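Side-chain contacts in periplasmic binding protein (Veillonella parvula, PDB 4MO9), which probably binds a ferric siderophore or a related metal-containing solute in the periplasm and delivers it to an ABC importer of the inner membrane: residues A[235-240]-A[249-254]; A[178-183]-A[348-353]. One frame throughout, in Å; residues are numbered along the deposited sequence.

Contact 1: residues A[235-240]-A[249-254]; sequences VITKDA and PEFVLE
Thr-237 OG1 is held by two hydrogen bonds, with Phe-218 O and with Ser-217 OG, and this leaves the other branch of the side chain to meet Phe-251. With chi1 at 44° the hydroxyl sits between the backbone N and the carbonyl carbon, while CG2 lies anti to the carbonyl carbon and brings a methyl to 3.9 Å from Phe-251 CE1. The threonine thus serves as a small worked case of a divided side chain, polar on one branch and apolar on the other. It belongs to a type I beta turn running from Val-235 to Lys-238, closed by Lys-238 N donating to Val-235 O at 2.9 Å. The residue before Thr-237, Ile-236, offers its carbonyl to the aromatic ring: Ile-236 O lies at the ring edge, near the ring plane, 3.2 Å from Phe-251 CZ, where the weakly positive C-H rim suits a carbonyl oxygen. The Ile-236 side chain runs alongside the ring in the opposite sense, its CG1 4.0 Å from Phe-251 CE1, and also rests on Thr-201 and Tyr-203 of strand 201-206. Farther round, Ala-240 CB reaches Phe-251 CE2 at 4.1 Å. One ring from helix 249-255 therefore touches three residues of the loop after strand 234-235. Were Phe-251 replaced by an alanine, the space between turn and helix would probably be left unfilled, and Ile-236 O, the Thr-237 methyl and Ala-240 CB would lose the ring they meet. No hydrogen bond crosses between the two segments, so their mutual hold rests on van der Waals contact and on the fit of a carbonyl oxygen to an aromatic rim, while the Thr-237 hydroxyl and the turn's own backbone bond secure the loop independently of the helix.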
# COMPACT_ATOMS: atom_id res chain seq x y z
N VAL A 235 -19.28 6.18 -0.35
CA VAL A 235 -18.94 5.28 0.75
C VAL A 235 -20.05 5.28 1.83
O VAL A 235 -20.21 6.26 2.56
CB VAL A 235 -17.59 5.67 1.38
CG1 VAL A 235 -17.23 4.73 2.51
CG2 VAL A 235 -16.49 5.67 0.31
N ILE A 236 -20.80 4.18 1.94
CA ILE A 236 -21.99 4.18 2.80
C ILE A 236 -21.68 4.46 4.28
O ILE A 236 -22.55 4.88 5.04
CB ILE A 236 -22.83 2.87 2.69
CG1 ILE A 236 -22.11 1.68 3.35
CG2 ILE A 236 -23.21 2.57 1.23
CD1 ILE A 236 -23.02 0.44 3.54
N THR A 237 -20.43 4.21 4.68
CA THR A 237 -20.01 4.38 6.07
C THR A 237 -19.37 5.75 6.34
O THR A 237 -18.96 6.02 7.47
CB THR A 237 -19.00 3.29 6.48
OG1 THR A 237 -18.04 3.10 5.44
CG2 THR A 237 -19.71 1.96 6.75
N LYS A 238 -19.29 6.60 5.31
CA LYS A 238 -18.58 7.89 5.41
C LYS A 238 -18.96 8.77 6.62
O LYS A 238 -18.11 9.50 7.14
CB LYS A 238 -18.70 8.69 4.11
CG LYS A 238 -20.08 9.28 3.85
CD LYS A 238 -20.26 9.68 2.38
CE LYS A 238 -21.68 10.19 2.14
NZ LYS A 238 -22.08 10.14 0.70
N ASP A 239 -20.22 8.70 7.06
CA ASP A 239 -20.69 9.51 8.18
C ASP A 239 -20.68 8.78 9.53
O ASP A 239 -20.66 9.42 10.58
CB ASP A 239 -22.11 10.03 7.92
CG ASP A 239 -22.14 11.13 6.87
OD1 ASP A 239 -21.20 11.95 6.83
OD2 ASP A 239 -23.13 11.17 6.10
N ALA A 240 -20.70 7.45 9.50
CA ALA A 240 -20.87 6.65 10.71
C ALA A 240 -19.55 6.19 11.33
O ALA A 240 -19.48 5.92 12.54
CB ALA A 240 -21.78 5.46 10.44
N PRO A 249 -23.39 -4.70 11.93
CA PRO A 249 -23.93 -5.53 10.84
C PRO A 249 -25.27 -5.04 10.27
O PRO A 249 -25.48 -5.12 9.05
CB PRO A 249 -24.13 -6.89 11.53
CG PRO A 249 -23.09 -6.93 12.59
CD PRO A 249 -22.90 -5.50 13.06
N GLU A 250 -26.14 -4.54 11.14
CA GLU A 250 -27.47 -4.07 10.74
C GLU A 250 -27.40 -2.88 9.77
O GLU A 250 -28.29 -2.70 8.94
CB GLU A 250 -28.30 -3.68 11.97
CG GLU A 250 -28.43 -4.77 13.03
CD GLU A 250 -27.17 -4.92 13.87
OE1 GLU A 250 -26.97 -6.02 14.45
OE2 GLU A 250 -26.38 -3.96 13.95
N PHE A 251 -26.35 -2.08 9.90
CA PHE A 251 -26.13 -0.92 9.04
C PHE A 251 -26.07 -1.36 7.57
O PHE A 251 -26.69 -0.74 6.70
CB PHE A 251 -24.84 -0.21 9.45
CG PHE A 251 -24.60 1.12 8.78
CD1 PHE A 251 -23.79 1.21 7.65
CD2 PHE A 251 -25.15 2.28 9.30
CE1 PHE A 251 -23.56 2.44 7.05
CE2 PHE A 251 -24.92 3.51 8.70
CZ PHE A 251 -24.13 3.60 7.57
N VAL A 252 -25.32 -2.43 7.30
CA VAL A 252 -25.15 -2.90 5.93
C VAL A 252 -26.47 -3.40 5.31
O VAL A 252 -26.77 -3.10 4.15
CB VAL A 252 -24.04 -3.98 5.82
CG1 VAL A 252 -23.94 -4.50 4.39
CG2 VAL A 252 -22.69 -3.41 6.25
N LEU A 253 -27.25 -4.15 6.09
CA LEU A 253 -28.54 -4.64 5.61
C LEU A 253 -29.48 -3.49 5.24
O LEU A 253 -30.17 -3.55 4.22
CB LEU A 253 -29.19 -5.56 6.66
CG LEU A 253 -28.38 -6.77 7.11
CD1 LEU A 253 -29.11 -7.60 8.17
CD2 LEU A 253 -28.02 -7.65 5.93
N GLU A 254 -29.49 -2.44 6.06
CA GLU A 254 -30.38 -1.30 5.85
C GLU A 254 -29.97 -0.47 4.64
O GLU A 254 -30.81 -0.00 3.87
CB GLU A 254 -30.43 -0.43 7.10
CG GLU A 254 -30.97 -1.14 8.34
CD GLU A 254 -30.80 -0.32 9.61
OE1 GLU A 254 -29.77 0.39 9.73
OE2 GLU A 254 -31.69 -0.39 10.48

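Contact 2: residues A[178-183]-A[348-353]; sequences SKFYTN and LKEFYD
The long helix 171-194, which probably links the two lobes of this solute-binding fold, packs here against the C-terminal helix 344-355 through Phe-180, Phe-351 and Glu-350. The two phenylalanines form an offset edge-to-face pair: the edge of Phe-351 is turned to the face of Phe-180, the ring centroids lie 5.8 Å apart and the planes stand at 70°. The nearest approach of the two rings is Phe-351 CD1 to Phe-180 CE2, at 3.9 Å. Phe-180 holds its CG anti to the backbone N (chi1 177°), a setting that sends the ring across to the opposing helix, close enough for its CZ to lie 3.9 Å from the backbone Phe-351 N. Across the ring from CE2, the CE1 edge of Phe-180 is met by Glu-350, whose CG lies near the ring plane at 4.0 Å from Phe-180 CE1, with the carboxylate almost perpendicular to the ring. Glu-350 thus presents its aliphatic stem to the aromatic edge and carries its charge onward toward Arg-184, with which it makes a long, weak ion pair. Arg-184 also makes a cation-pi contact with Phe-180, and Phe-355 adds a further edge-to-face partner to Phe-351. A single long helix linking two lobes is typical of the TroA-like class of periplasmic binding proteins; helix 171-194 is consistent with that role, and here an aromatic pair joins it to a C-terminal helix.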
# COMPACT_ATOMS: atom_id res chain seq x y z
N SER A 178 7.81 7.57 -11.85
CA SER A 178 6.86 8.66 -11.64
C SER A 178 5.90 8.82 -12.81
O SER A 178 4.70 9.06 -12.62
CB SER A 178 7.63 9.97 -11.43
OG SER A 178 6.73 11.01 -11.10
N LYS A 179 6.41 8.68 -14.03
CA LYS A 179 5.56 8.80 -15.21
C LYS A 179 4.64 7.60 -15.33
O LYS A 179 3.47 7.75 -15.72
CB LYS A 179 6.40 9.00 -16.47
CG LYS A 179 7.05 10.38 -16.56
CD LYS A 179 7.94 10.48 -17.78
CE LYS A 179 8.61 11.86 -17.85
NZ LYS A 179 9.44 11.95 -19.08
N PHE A 180 5.15 6.42 -15.02
CA PHE A 180 4.31 5.21 -15.01
C PHE A 180 3.12 5.42 -14.08
O PHE A 180 1.97 5.09 -14.42
CB PHE A 180 5.12 4.01 -14.52
CG PHE A 180 4.33 2.73 -14.41
CD1 PHE A 180 4.37 1.78 -15.43
CD2 PHE A 180 3.56 2.46 -13.28
CE1 PHE A 180 3.65 0.58 -15.33
CE2 PHE A 180 2.84 1.26 -13.17
CZ PHE A 180 2.88 0.33 -14.20
N TYR A 181 3.41 5.93 -12.89
CA TYR A 181 2.39 6.16 -11.87
C TYR A 181 1.44 7.26 -12.32
O TYR A 181 0.20 7.12 -12.20
CB TYR A 181 3.04 6.58 -10.55
CG TYR A 181 2.04 6.72 -9.42
CD1 TYR A 181 1.69 5.62 -8.64
CD2 TYR A 181 1.43 7.95 -9.15
CE1 TYR A 181 0.75 5.74 -7.62
CE2 TYR A 181 0.51 8.08 -8.12
CZ TYR A 181 0.17 6.97 -7.36
OH TYR A 181 -0.76 7.09 -6.35
N THR A 182 2.02 8.35 -12.81
CA THR A 182 1.27 9.53 -13.22
C THR A 182 0.35 9.26 -14.41
O THR A 182 -0.80 9.72 -14.40
CB THR A 182 2.22 10.72 -13.54
OG1 THR A 182 3.04 10.99 -12.40
CG2 THR A 182 1.43 11.99 -13.90
N ASN A 183 0.85 8.55 -15.44
CA ASN A 183 0.01 8.21 -16.60
C ASN A 183 -1.31 7.61 -16.11
O ASN A 183 -2.38 7.95 -16.61
CB ASN A 183 0.67 7.15 -17.52
CG ASN A 183 1.97 7.62 -18.16
OD1 ASN A 183 2.28 8.82 -18.23
ND2 ASN A 183 2.77 6.65 -18.64
N LEU A 348 -0.32 -3.81 -12.21
CA LEU A 348 0.52 -4.32 -11.12
C LEU A 348 1.62 -5.23 -11.68
O LEU A 348 2.80 -5.05 -11.36
CB LEU A 348 -0.32 -5.06 -10.07
CG LEU A 348 0.41 -5.52 -8.80
CD1 LEU A 348 1.03 -4.32 -8.05
CD2 LEU A 348 -0.50 -6.31 -7.88
N LYS A 349 1.23 -6.18 -12.52
CA LYS A 349 2.19 -7.09 -13.16
C LYS A 349 3.27 -6.31 -13.93
O LYS A 349 4.46 -6.62 -13.85
CB LYS A 349 1.46 -8.06 -14.11
CG LYS A 349 2.40 -8.96 -14.89
CD LYS A 349 1.67 -9.91 -15.83
CE LYS A 349 2.68 -10.64 -16.70
NZ LYS A 349 3.71 -11.33 -15.87
N GLU A 350 2.85 -5.28 -14.65
CA GLU A 350 3.79 -4.49 -15.43
C GLU A 350 4.75 -3.71 -14.53
O GLU A 350 5.93 -3.57 -14.86
CB GLU A 350 3.03 -3.54 -16.37
CG GLU A 350 3.91 -2.85 -17.39
CD GLU A 350 3.10 -2.05 -18.40
OE1 GLU A 350 1.86 -2.24 -18.46
OE2 GLU A 350 3.72 -1.23 -19.12
N PHE A 351 4.26 -3.23 -13.38
CA PHE A 351 5.15 -2.55 -12.44
C PHE A 351 6.23 -3.53 -12.00
O PHE A 351 7.42 -3.19 -11.97
CB PHE A 351 4.39 -1.99 -11.23
CG PHE A 351 5.27 -1.20 -10.30
CD1 PHE A 351 5.34 0.18 -10.41
CD2 PHE A 351 6.04 -1.84 -9.34
CE1 PHE A 351 6.19 0.92 -9.56
CE2 PHE A 351 6.90 -1.12 -8.50
CZ PHE A 351 6.97 0.26 -8.60
N TYR A 352 5.84 -4.75 -11.66
CA TYR A 352 6.83 -5.78 -11.32
C TYR A 352 7.77 -6.07 -12.49
O TYR A 352 9.00 -6.03 -12.32
CB TYR A 352 6.16 -7.09 -10.88
CG TYR A 352 5.82 -7.16 -9.41
CD1 TYR A 352 4.73 -6.47 -8.89
CD2 TYR A 352 6.57 -7.95 -8.55
CE1 TYR A 352 4.41 -6.53 -7.54
CE2 TYR A 352 6.27 -8.02 -7.19
CZ TYR A 352 5.18 -7.32 -6.69
OH TYR A 352 4.87 -7.38 -5.34
N ASP A 353 7.20 -6.39 -13.65
CA ASP A 353 8.00 -6.74 -14.83
C ASP A 353 9.03 -5.65 -15.18
O ASP A 353 10.19 -5.94 -15.45
CB ASP A 353 7.10 -6.98 -16.05
CG ASP A 353 6.34 -8.30 -15.99
OD1 ASP A 353 6.71 -9.19 -15.19
OD2 ASP A 353 5.36 -8.44 -16.76

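In the fold
The two contacts are separate: their centres lie 34 Å apart, their nearest atoms about 17 Å, and they share no helix or strand. Contact 2 is buried and nearer the centre of the chain (about 14 Å between centres, against 25 Å for contact 1), closing a long loop of sequence inside which contact 1 is nested. Contact 1 is local and only partly buried, joining a turn at the end of an outermost strand to the helix that follows it, at the periphery of the C-terminal lobe. Both hold by packing of phenylalanine. In contact 1, however, one ring meets backbone oxygen and aliphatic groups, whereas helix-on-helix packing in contact 2 sets ring against ring.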